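Local coordinates for protein mannonate dehydratase (Streptococcus suis, PDB 3BDK) that probably catalyses the dehydration of D-mannonate to 2-dehydro-3-deoxy-D-gluconate, a manganese- or iron-dependent step of pentose and glucuronate interconversion, at residues H138-K151 with T291-L303. Numbering follows the deposited sequence.
Sequences HPLPDGSTSLAFLK and TAGAWGFQETAHL
Phe149 and Phe297 pair across the centre of an antiparallel sheet in which two beta hairpins join edge to edge at the C-terminal end of the barrel strands, by the active site of this xylose isomerase-like TIM barrel. Strands 145-150 and 296-299 form the seam, 135-139 and 290-293 the outer members. Phe149 N gives a bond to Phe297 O and Phe297 N returns one to Phe149 O, each 2.9 Å long. Glu299 N to Leu147 O and Lys151 N to Trp295 O extend the pairing at either end.

On the face of Ala148, Gln298 reaches across strand 145-150 to strand 135-139. Gln298 CB packs against Ala148 CB, and Gln298 CG lies 3.5 Å from Ser146 OG. Gln298 CG anti to the backbone N (chi1 179°) and an extended chain beyond carry the amide between His138 and Leu140. Gln298 CD lies near His138 CD2 and Ser146 OG. Gln298 OE1 comes within 3.1 Å of Ser146 OG and also lies beside Leu140 CD2; Gln298 NE2 meets the edge of the His138 ring at His138 CD2, with ring and amide planes 62° apart. A water accepts from Gln298 NE2 and donates to Pro139 O. His138 ND1 is held separately by Asp135.

On the other face Phe149 CB stands over the Phe297 ring, 3.6 Å from its centroid, a CH-pi contact; the ring planes lie 20° apart but are displaced, with little overlap. On this side Glu299 runs alongside Leu147, its carboxylate against Leu147 CD1; Glu299 OE2 forms a salt bridge with Arg133, and the side chain also touches His331 of the D-mannose pocket. At the turn 293-296, Lys151 extends its chain so that Lys151 NZ donates to Ala294 O from above the carbonyl plane, at 3.0 Å.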
loop_
_atom_site.group_PDB
_atom_site.type_symbol
_atom_site.label_atom_id
_atom_site.label_comp_id
_atom_site.label_asym_id
_atom_site.label_seq_id
_atom_site.Cartn_x
_atom_site.Cartn_y
_atom_site.Cartn_z
ATOM N N HIS A 138 12.711 -10.732 -13.693
ATOM C CA HIS A 138 13.562 -9.701 -14.278
ATOM C C HIS A 138 13.858 -8.675 -13.205
ATOM O O HIS A 138 12.929 -8.236 -12.516
ATOM C CB HIS A 138 12.899 -9.035 -15.488
ATOM C CG HIS A 138 13.875 -8.488 -16.484
ATOM N ND1 HIS A 138 14.819 -9.272 -17.109
ATOM C CD2 HIS A 138 14.048 -7.237 -16.971
ATOM C CE1 HIS A 138 15.541 -8.528 -17.926
ATOM N NE2 HIS A 138 15.085 -7.289 -17.870
ATOM N N PRO A 139 15.149 -8.323 -13.025
ATOM C CA PRO A 139 15.542 -7.342 -11.982
ATOM C C PRO A 139 14.975 -5.943 -12.188
ATOM O O PRO A 139 14.902 -5.468 -13.310
ATOM C CB PRO A 139 17.093 -7.312 -12.053
ATOM C CG PRO A 139 17.477 -8.607 -12.782
ATOM C CD PRO A 139 16.314 -8.868 -13.750
ATOM N N LEU A 140 14.554 -5.320 -11.090
ATOM C CA LEU A 140 14.193 -3.901 -11.044
ATOM C C LEU A 140 15.301 -3.111 -10.305
ATOM O O LEU A 140 16.087 -3.703 -9.559
ATOM C CB LEU A 140 12.821 -3.717 -10.365
ATOM C CG LEU A 140 11.592 -4.107 -11.205
ATOM C CD1 LEU A 140 10.377 -4.332 -10.334
ATOM C CD2 LEU A 140 11.268 -3.070 -12.242
ATOM N N PRO A 141 15.381 -1.780 -10.527
ATOM C CA PRO A 141 16.338 -0.888 -9.853
ATOM C C PRO A 141 16.425 -1.029 -8.344
ATOM O O PRO A 141 17.511 -0.875 -7.796
ATOM C CB PRO A 141 15.820 0.493 -10.203
ATOM C CG PRO A 141 15.254 0.310 -11.545
ATOM C CD PRO A 141 14.564 -1.033 -11.502
ATOM N N ASP A 142 15.321 -1.314 -7.665
ATOM C CA ASP A 142 15.378 -1.415 -6.207
ATOM C C ASP A 142 15.837 -2.792 -5.699
ATOM O O ASP A 142 15.833 -3.043 -4.476
ATOM C CB ASP A 142 14.056 -0.965 -5.546
ATOM C CG ASP A 142 12.880 -1.885 -5.865
ATOM O OD1 ASP A 142 13.097 -3.004 -6.357
ATOM O OD2 ASP A 142 11.723 -1.482 -5.626
ATOM N N GLY A 143 16.212 -3.683 -6.630
ATOM C CA GLY A 143 16.695 -5.043 -6.277
ATOM C C GLY A 143 15.620 -6.129 -6.230
ATOM O O GLY A 143 15.952 -7.317 -6.217
ATOM N N SER A 144 14.336 -5.733 -6.204
ATOM C CA SER A 144 13.183 -6.669 -6.354
ATOM C C SER A 144 13.138 -7.210 -7.772
ATOM O O SER A 144 13.934 -6.773 -8.611
ATOM C CB SER A 144 11.860 -5.981 -6.029
ATOM O OG SER A 144 11.497 -5.039 -7.020
ATOM N N THR A 145 12.241 -8.155 -8.057
ATOM C CA THR A 145 12.142 -8.712 -9.422
ATOM C C THR A 145 10.707 -8.766 -9.928
ATOM O O THR A 145 9.768 -8.847 -9.134
ATOM C CB THR A 145 12.735 -10.134 -9.534
ATOM O OG1 THR A 145 11.882 -11.067 -8.861
ATOM C CG2 THR A 145 14.150 -10.214 -8.967
ATOM N N SER A 146 10.531 -8.734 -11.249
ATOM C CA SER A 146 9.182 -8.716 -11.832
ATOM C C SER A 146 9.126 -9.326 -13.238
ATOM O O SER A 146 10.156 -9.564 -13.868
ATOM C CB SER A 146 8.619 -7.296 -11.859
ATOM O OG SER A 146 9.243 -6.532 -12.887
ATOM N N LEU A 147 7.921 -9.596 -13.720
ATOM C CA LEU A 147 7.758 -10.226 -15.024
ATOM C C LEU A 147 8.069 -9.222 -16.122
ATOM O O LEU A 147 7.691 -8.053 -16.044
ATOM C CB LEU A 147 6.328 -10.735 -15.208
ATOM C CG LEU A 147 5.600 -11.413 -14.058
ATOM C CD1 LEU A 147 4.220 -11.813 -14.528
ATOM C CD2 LEU A 147 6.350 -12.647 -13.616
ATOM N N ALA A 148 8.750 -9.688 -17.157
ATOM C CA ALA A 148 9.067 -8.826 -18.254
ATOM C C ALA A 148 8.898 -9.613 -19.529
ATOM O O ALA A 148 9.160 -10.819 -19.570
ATOM C CB ALA A 148 10.484 -8.295 -18.120
ATOM N N PHE A 149 8.407 -8.917 -20.550
ATOM C CA PHE A 149 8.411 -9.372 -21.921
ATOM C C PHE A 149 9.413 -8.519 -22.682
ATOM O O PHE A 149 9.157 -7.345 -22.945
ATOM C CB PHE A 149 7.020 -9.181 -22.521
ATOM C CG PHE A 149 6.915 -9.583 -23.960
ATOM C CD1 PHE A 149 6.686 -10.914 -24.309
ATOM C CD2 PHE A 149 7.030 -8.640 -24.969
ATOM C CE1 PHE A 149 6.578 -11.294 -25.637
ATOM C CE2 PHE A 149 6.936 -9.014 -26.305
ATOM C CZ PHE A 149 6.706 -10.346 -26.637
ATOM N N LEU A 150 10.553 -9.097 -23.033
ATOM C CA LEU A 150 11.546 -8.371 -23.814
ATOM C C LEU A 150 11.608 -8.960 -25.210
ATOM O O LEU A 150 12.105 -10.076 -25.418
ATOM C CB LEU A 150 12.924 -8.421 -23.154
ATOM C CG LEU A 150 13.271 -7.591 -21.915
ATOM C CD1 LEU A 150 12.361 -7.908 -20.744
ATOM C CD2 LEU A 150 14.747 -7.815 -21.494
ATOM N N LYS A 151 11.102 -8.198 -26.167
ATOM C CA LYS A 151 10.995 -8.654 -27.542
ATOM C C LYS A 151 12.257 -9.369 -28.026
ATOM O O LYS A 151 12.217 -10.559 -28.346
ATOM C CB LYS A 151 10.646 -7.492 -28.462
ATOM C CG LYS A 151 9.175 -7.165 -28.490
ATOM C CD LYS A 151 8.919 -5.987 -29.385
ATOM C CE LYS A 151 7.567 -5.397 -29.138
ATOM N NZ LYS A 151 7.424 -4.202 -29.982
ATOM N N THR A 291 6.129 -0.516 -17.521
ATOM C CA THR A 291 6.876 0.438 -18.333
ATOM C C THR A 291 7.147 -0.227 -19.688
ATOM O O THR A 291 7.268 -1.444 -19.762
ATOM C CB THR A 291 8.155 0.892 -17.642
ATOM O OG1 THR A 291 8.804 1.884 -18.445
ATOM C CG2 THR A 291 9.082 -0.268 -17.411
ATOM N N ALA A 292 7.201 0.545 -20.768
ATOM C CA ALA A 292 7.079 -0.066 -22.093
ATOM C C ALA A 292 7.846 0.697 -23.148
ATOM O O ALA A 292 8.102 1.876 -22.995
ATOM C CB ALA A 292 5.614 -0.203 -22.489
ATOM N N GLY A 293 8.240 0.004 -24.211
ATOM C CA GLY A 293 8.827 0.657 -25.372
ATOM C C GLY A 293 8.621 -0.144 -26.653
ATOM O O GLY A 293 7.821 -1.109 -26.713
ATOM N N ALA A 294 9.351 0.257 -27.691
ATOM C CA ALA A 294 9.453 -0.587 -28.853
ATOM C C ALA A 294 10.153 -1.916 -28.456
ATOM O O ALA A 294 10.001 -2.925 -29.149
ATOM C CB ALA A 294 10.199 0.131 -29.948
ATOM N N TRP A 295 10.872 -1.899 -27.324
ATOM C CA TRP A 295 11.628 -3.047 -26.802
ATOM C C TRP A 295 10.780 -4.110 -26.091
ATOM O O TRP A 295 11.282 -5.177 -25.716
ATOM C CB TRP A 295 12.721 -2.560 -25.841
ATOM C CG TRP A 295 12.184 -1.763 -24.638
ATOM C CD1 TRP A 295 11.962 -0.414 -24.581
ATOM C CD2 TRP A 295 11.802 -2.282 -23.354
ATOM N NE1 TRP A 295 11.459 -0.069 -23.352
ATOM C CE2 TRP A 295 11.349 -1.196 -22.583
ATOM C CE3 TRP A 295 11.787 -3.558 -22.791
ATOM C CZ2 TRP A 295 10.923 -1.342 -21.272
ATOM C CZ3 TRP A 295 11.337 -3.706 -21.489
ATOM C CH2 TRP A 295 10.919 -2.605 -20.744
ATOM N N GLY A 296 9.503 -3.825 -25.889
ATOM C CA GLY A 296 8.675 -4.692 -25.064
ATOM C C GLY A 296 8.236 -3.950 -23.820
ATOM O O GLY A 296 7.873 -2.766 -23.881
ATOM N N PHE A 297 8.267 -4.630 -22.682
ATOM C CA PHE A 297 7.706 -4.053 -21.469
ATOM C C PHE A 297 8.064 -4.845 -20.233
ATOM O O PHE A 297 8.424 -6.025 -20.313
ATOM C CB PHE A 297 6.182 -3.924 -21.577
ATOM C CG PHE A 297 5.465 -5.236 -21.676
ATOM C CD1 PHE A 297 5.217 -5.812 -22.905
ATOM C CD2 PHE A 297 5.012 -5.884 -20.540
ATOM C CE1 PHE A 297 4.543 -7.034 -23.005
ATOM C CE2 PHE A 297 4.345 -7.118 -20.634
ATOM C CZ PHE A 297 4.111 -7.684 -21.881
ATOM N N GLN A 298 7.944 -4.175 -19.089
ATOM C CA GLN A 298 8.238 -4.763 -17.806
ATOM C C GLN A 298 7.256 -4.284 -16.757
ATOM O O GLN A 298 7.006 -3.072 -16.624
ATOM C CB GLN A 298 9.652 -4.427 -17.359
ATOM C CG GLN A 298 9.935 -5.035 -15.975
ATOM C CD GLN A 298 11.384 -5.144 -15.601
ATOM O OE1 GLN A 298 11.686 -5.628 -14.527
ATOM N NE2 GLN A 298 12.286 -4.700 -16.464
ATOM N N GLU A 299 6.704 -5.239 -16.009
ATOM C CA GLU A 299 5.809 -4.944 -14.905
ATOM C C GLU A 299 6.581 -4.257 -13.778
ATOM O O GLU A 299 7.728 -4.611 -13.499
ATOM C CB GLU A 299 5.154 -6.226 -14.406
ATOM C CG GLU A 299 4.255 -6.855 -15.451
ATOM C CD GLU A 299 3.494 -8.099 -14.986
ATOM O OE1 GLU A 299 3.201 -8.240 -13.768
ATOM O OE2 GLU A 299 3.181 -8.927 -15.877
ATOM N N THR A 300 5.940 -3.280 -13.141
ATOM C CA THR A 300 6.574 -2.508 -12.087
ATOM C C THR A 300 5.732 -2.505 -10.828
ATOM O O THR A 300 4.734 -3.204 -10.733
ATOM C CB THR A 300 6.821 -1.024 -12.515
ATOM O OG1 THR A 300 5.569 -0.364 -12.725
ATOM C CG2 THR A 300 7.668 -0.946 -13.776
ATOM N N ALA A 301 6.157 -1.718 -9.856
ATOM C CA ALA A 301 5.369 -1.438 -8.658
ATOM C C ALA A 301 4.142 -0.670 -9.097
ATOM O O ALA A 301 4.163 -0.018 -10.134
ATOM C CB ALA A 301 6.193 -0.600 -7.695
ATOM N N HIS A 302 3.073 -0.721 -8.310
ATOM C CA HIS A 302 1.837 -0.097 -8.744
ATOM C C HIS A 302 1.966 1.422 -8.795
ATOM O O HIS A 302 1.399 2.048 -9.646
ATOM C CB HIS A 302 0.670 -0.557 -7.879
ATOM C CG HIS A 302 0.414 -2.037 -7.962
ATOM N ND1 HIS A 302 1.074 -2.952 -7.170
ATOM C CD2 HIS A 302 -0.412 -2.757 -8.760
ATOM C CE1 HIS A 302 0.659 -4.168 -7.471
ATOM N NE2 HIS A 302 -0.244 -4.080 -8.428
ATOM N N LEU A 303 2.712 1.989 -7.864
ATOM C CA LEU A 303 3.079 3.391 -7.851
ATOM C C LEU A 303 3.363 3.911 -9.264
ATOM O O LEU A 303 4.154 3.313 -10.002
ATOM C CB LEU A 303 4.320 3.564 -6.956
ATOM C CG LEU A 303 4.780 4.987 -6.666
ATOM C CD1 LEU A 303 3.700 5.777 -5.893
ATOM C CD2 LEU A 303 6.101 5.011 -5.934
HETATM O O HOH W 1 14.494 -3.536 -14.942
#